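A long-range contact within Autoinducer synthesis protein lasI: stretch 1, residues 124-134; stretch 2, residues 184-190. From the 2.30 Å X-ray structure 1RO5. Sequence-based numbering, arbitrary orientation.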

# COMPACT_ATOMS: atom_id res chain seq x y z
N ALA A 124 -9.33 -3.02 -0.10
CA ALA A 124 -8.32 -2.03 -0.35
C ALA A 124 -7.77 -2.16 -1.72
O ALA A 124 -7.51 -1.17 -2.35
N MET A 125 -7.53 -3.35 -2.19
CA MET A 125 -6.92 -3.38 -3.50
C MET A 125 -7.92 -3.03 -4.64
O MET A 125 -7.52 -2.44 -5.69
N ARG A 126 -9.20 -3.31 -4.37
CA ARG A 126 -10.27 -3.05 -5.33
C ARG A 126 -10.35 -1.60 -5.46
O ARG A 126 -10.45 -1.14 -6.58
N ALA A 127 -10.40 -0.89 -4.33
CA ALA A 127 -10.53 0.59 -4.37
C ALA A 127 -9.25 1.22 -4.93
O ALA A 127 -9.31 2.11 -5.81
N LEU A 128 -8.10 0.67 -4.51
CA LEU A 128 -6.84 1.21 -4.96
C LEU A 128 -6.57 1.01 -6.44
O LEU A 128 -6.15 1.94 -7.14
N ALA A 129 -6.84 -0.20 -6.94
CA ALA A 129 -6.55 -0.49 -8.34
C ALA A 129 -7.43 0.37 -9.31
O ALA A 129 -7.06 0.70 -10.41
N ARG A 130 -8.60 0.71 -8.84
CA ARG A 130 -9.55 1.48 -9.57
C ARG A 130 -9.21 2.97 -9.64
O ARG A 130 -9.29 3.62 -10.72
N TYR A 131 -8.88 3.53 -8.47
CA TYR A 131 -8.35 4.85 -8.38
C TYR A 131 -7.09 4.96 -9.19
O TYR A 131 -6.88 5.92 -9.85
N SER A 132 -6.25 3.95 -9.18
CA SER A 132 -5.06 4.07 -9.99
C SER A 132 -5.38 4.00 -11.50
O SER A 132 -4.81 4.74 -12.33
N LEU A 133 -6.29 3.10 -11.86
CA LEU A 133 -6.57 2.88 -13.30
C LEU A 133 -7.25 4.17 -13.84
O LEU A 133 -6.90 4.63 -14.87
N GLN A 134 -8.13 4.78 -13.05
CA GLN A 134 -8.70 6.05 -13.42
C GLN A 134 -7.74 7.20 -13.44
O GLN A 134 -8.12 8.25 -13.89
N THR A 184 -5.54 -9.05 -13.47
CA THR A 184 -5.75 -8.40 -12.14
C THR A 184 -7.12 -7.93 -12.02
O THR A 184 -7.80 -8.09 -11.00
N GLN A 185 -7.54 -7.25 -13.06
CA GLN A 185 -8.84 -6.65 -13.02
C GLN A 185 -9.91 -7.73 -12.83
O GLN A 185 -10.88 -7.56 -12.06
N ILE A 186 -9.74 -8.85 -13.55
CA ILE A 186 -10.76 -9.92 -13.51
C ILE A 186 -10.74 -10.56 -12.09
O ILE A 186 -11.79 -10.75 -11.47
N ALA A 187 -9.54 -10.84 -11.57
CA ALA A 187 -9.35 -11.29 -10.18
C ALA A 187 -10.00 -10.42 -9.23
O ALA A 187 -10.66 -10.89 -8.35
N LEU A 188 -9.82 -9.11 -9.35
CA LEU A 188 -10.48 -8.17 -8.43
C LEU A 188 -11.97 -7.92 -8.55
O LEU A 188 -12.65 -7.66 -7.53
N TYR A 189 -12.48 -7.86 -9.79
CA TYR A 189 -13.85 -7.38 -10.02
C TYR A 189 -14.80 -8.39 -10.66
O TYR A 189 -15.99 -8.16 -10.69
N GLY A 190 -14.25 -9.49 -11.18
CA GLY A 190 -15.05 -10.50 -11.82
C GLY A 190 -14.98 -10.21 -13.31
O GLY A 190 -15.27 -11.10 -14.10

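Two helices, 124-133 and 184-189, pack with their axes 10.1 Å apart at closest approach and their N-to-C directions 138° apart, so they run roughly antiparallel. The contact is modest, burying 367 Å² over both sides, and rests on a few side chains; Leu188 and Tyr189 start sideways and reach the other helix with their ends, whereas Ala129 and Leu133 point toward it.

Leu188 contributes the largest covered area. Its CA-to-CB bond points sideways, but chi1 m (-65°) and chi2 t (177°) bring CD1 nearer the other helix. There Leu188 CD1 lies 3.6 Å from Ala129 CB and 4.0 Å from Met125 CG. Ala129 points toward the partner helix, and its single methyl meets this branch directly. Met125, at t, p, p, offers its CG to Leu188 while the rest of its side chain leads away.

Tyr189 also starts sideways and comes nearer at its end. With chi1 at -50° (m) and chi2 at 108°, the ring reaches across until Tyr189 OH donates a hydrogen bond to Arg126 O at 2.6 Å, the one hydrogen bond between the stretches. This carbonyl lies at the ring edge, near the ring plane, as expected for a phenol donating in plane. Within its own helix, Arg126 O receives only a weak bond from Arg130 N, at 3.5 Å. Tyr189 OH also packs 3.6 Å from Ala129 CB and 3.5 Å from Arg130 CB.

Arg126 extends from chi1 m through t and t, laying one guanidinium face against Leu188 O. Arg126 NE is 3.1 Å from Leu188 O, but the angle is poor, so proximity does not amount to a hydrogen bond. The end of the Arg130 side chain instead leads away, with Arg130 NE weakly hydrogen-bonded to Gln134 OE1 (3.5 Å).

Farther along, Leu133 (m, t) points toward the partner, and Leu133 CD1 meets Gln185 CG at 4.0 Å; the Gln185 amide is hydrogen-bonded elsewhere in the structure.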

# COMPACT_ATOMS: atom_id res chain seq x y z
CB ALA A 124 -7.19 -2.13 0.68
CB MET A 125 -6.11 -4.62 -3.71
CG MET A 125 -5.38 -4.59 -5.09
SD MET A 125 -3.87 -3.57 -5.29
CE MET A 125 -2.96 -4.26 -4.01
CB ARG A 126 -11.69 -3.54 -4.95
CG ARG A 126 -11.76 -5.00 -4.59
CD ARG A 126 -13.19 -5.59 -4.34
NE ARG A 126 -13.02 -7.03 -4.52
CZ ARG A 126 -13.99 -7.95 -4.55
NH1 ARG A 126 -15.27 -7.62 -4.35
NH2 ARG A 126 -13.68 -9.23 -4.78
CB ALA A 127 -10.78 1.13 -2.93
CB LEU A 128 -5.72 0.65 -4.12
CG LEU A 128 -4.35 1.28 -4.16
CD1 LEU A 128 -4.44 2.79 -4.06
CD2 LEU A 128 -3.81 0.75 -2.89
CB ALA A 129 -6.73 -1.93 -8.58
CB ARG A 130 -10.91 1.31 -8.82
CG ARG A 130 -11.93 2.30 -9.36
CD ARG A 130 -13.32 2.20 -8.82
NE ARG A 130 -13.81 3.59 -8.85
CZ ARG A 130 -14.39 4.22 -7.81
NH1 ARG A 130 -14.56 3.57 -6.65
NH2 ARG A 130 -14.80 5.50 -7.94
CB TYR A 131 -7.98 5.13 -6.96
CG TYR A 131 -7.46 6.57 -6.74
CD1 TYR A 131 -8.36 7.65 -6.64
CD2 TYR A 131 -6.11 6.81 -6.58
CE1 TYR A 131 -7.90 8.94 -6.39
CE2 TYR A 131 -5.60 8.13 -6.34
CZ TYR A 131 -6.51 9.20 -6.28
OH TYR A 131 -6.04 10.53 -6.02
CB SER A 132 -4.06 3.01 -9.62
OG SER A 132 -4.04 2.84 -8.22
CB LEU A 133 -7.42 1.61 -13.57
CG LEU A 133 -6.59 0.34 -13.44
CD1 LEU A 133 -7.55 -0.81 -13.25
CD2 LEU A 133 -5.82 0.19 -14.72
CB GLN A 134 -9.83 6.40 -12.51
CG GLN A 134 -11.06 5.49 -12.84
CD GLN A 134 -12.23 5.65 -11.86
OE1 GLN A 134 -13.25 4.92 -12.00
NE2 GLN A 134 -12.07 6.57 -10.85
CB THR A 184 -4.76 -7.24 -11.92
OG1 THR A 184 -3.41 -7.77 -11.89
CG2 THR A 184 -4.94 -6.51 -10.61
CB GLN A 185 -9.05 -5.91 -14.32
CG GLN A 185 -8.27 -4.58 -14.41
CD GLN A 185 -8.58 -3.84 -15.68
OE1 GLN A 185 -9.74 -3.67 -16.01
NE2 GLN A 185 -7.54 -3.48 -16.45
CB ILE A 186 -10.57 -10.97 -14.61
CG1 ILE A 186 -10.74 -10.37 -16.04
CG2 ILE A 186 -11.65 -12.02 -14.39
CD1 ILE A 186 -9.97 -11.17 -17.21
CB ALA A 187 -7.80 -11.38 -9.86
CB LEU A 188 -9.79 -6.76 -8.49
CG LEU A 188 -8.34 -6.68 -8.00
CD1 LEU A 188 -7.84 -5.37 -8.19
CD2 LEU A 188 -8.17 -7.21 -6.52
CB TYR A 189 -13.83 -6.16 -10.89
CG TYR A 189 -12.88 -5.14 -10.42
CD1 TYR A 189 -11.70 -4.89 -11.10
CD2 TYR A 189 -13.17 -4.39 -9.29
CE1 TYR A 189 -10.83 -3.93 -10.66
CE2 TYR A 189 -12.31 -3.43 -8.85
CZ TYR A 189 -11.14 -3.17 -9.52
OH TYR A 189 -10.30 -2.17 -8.99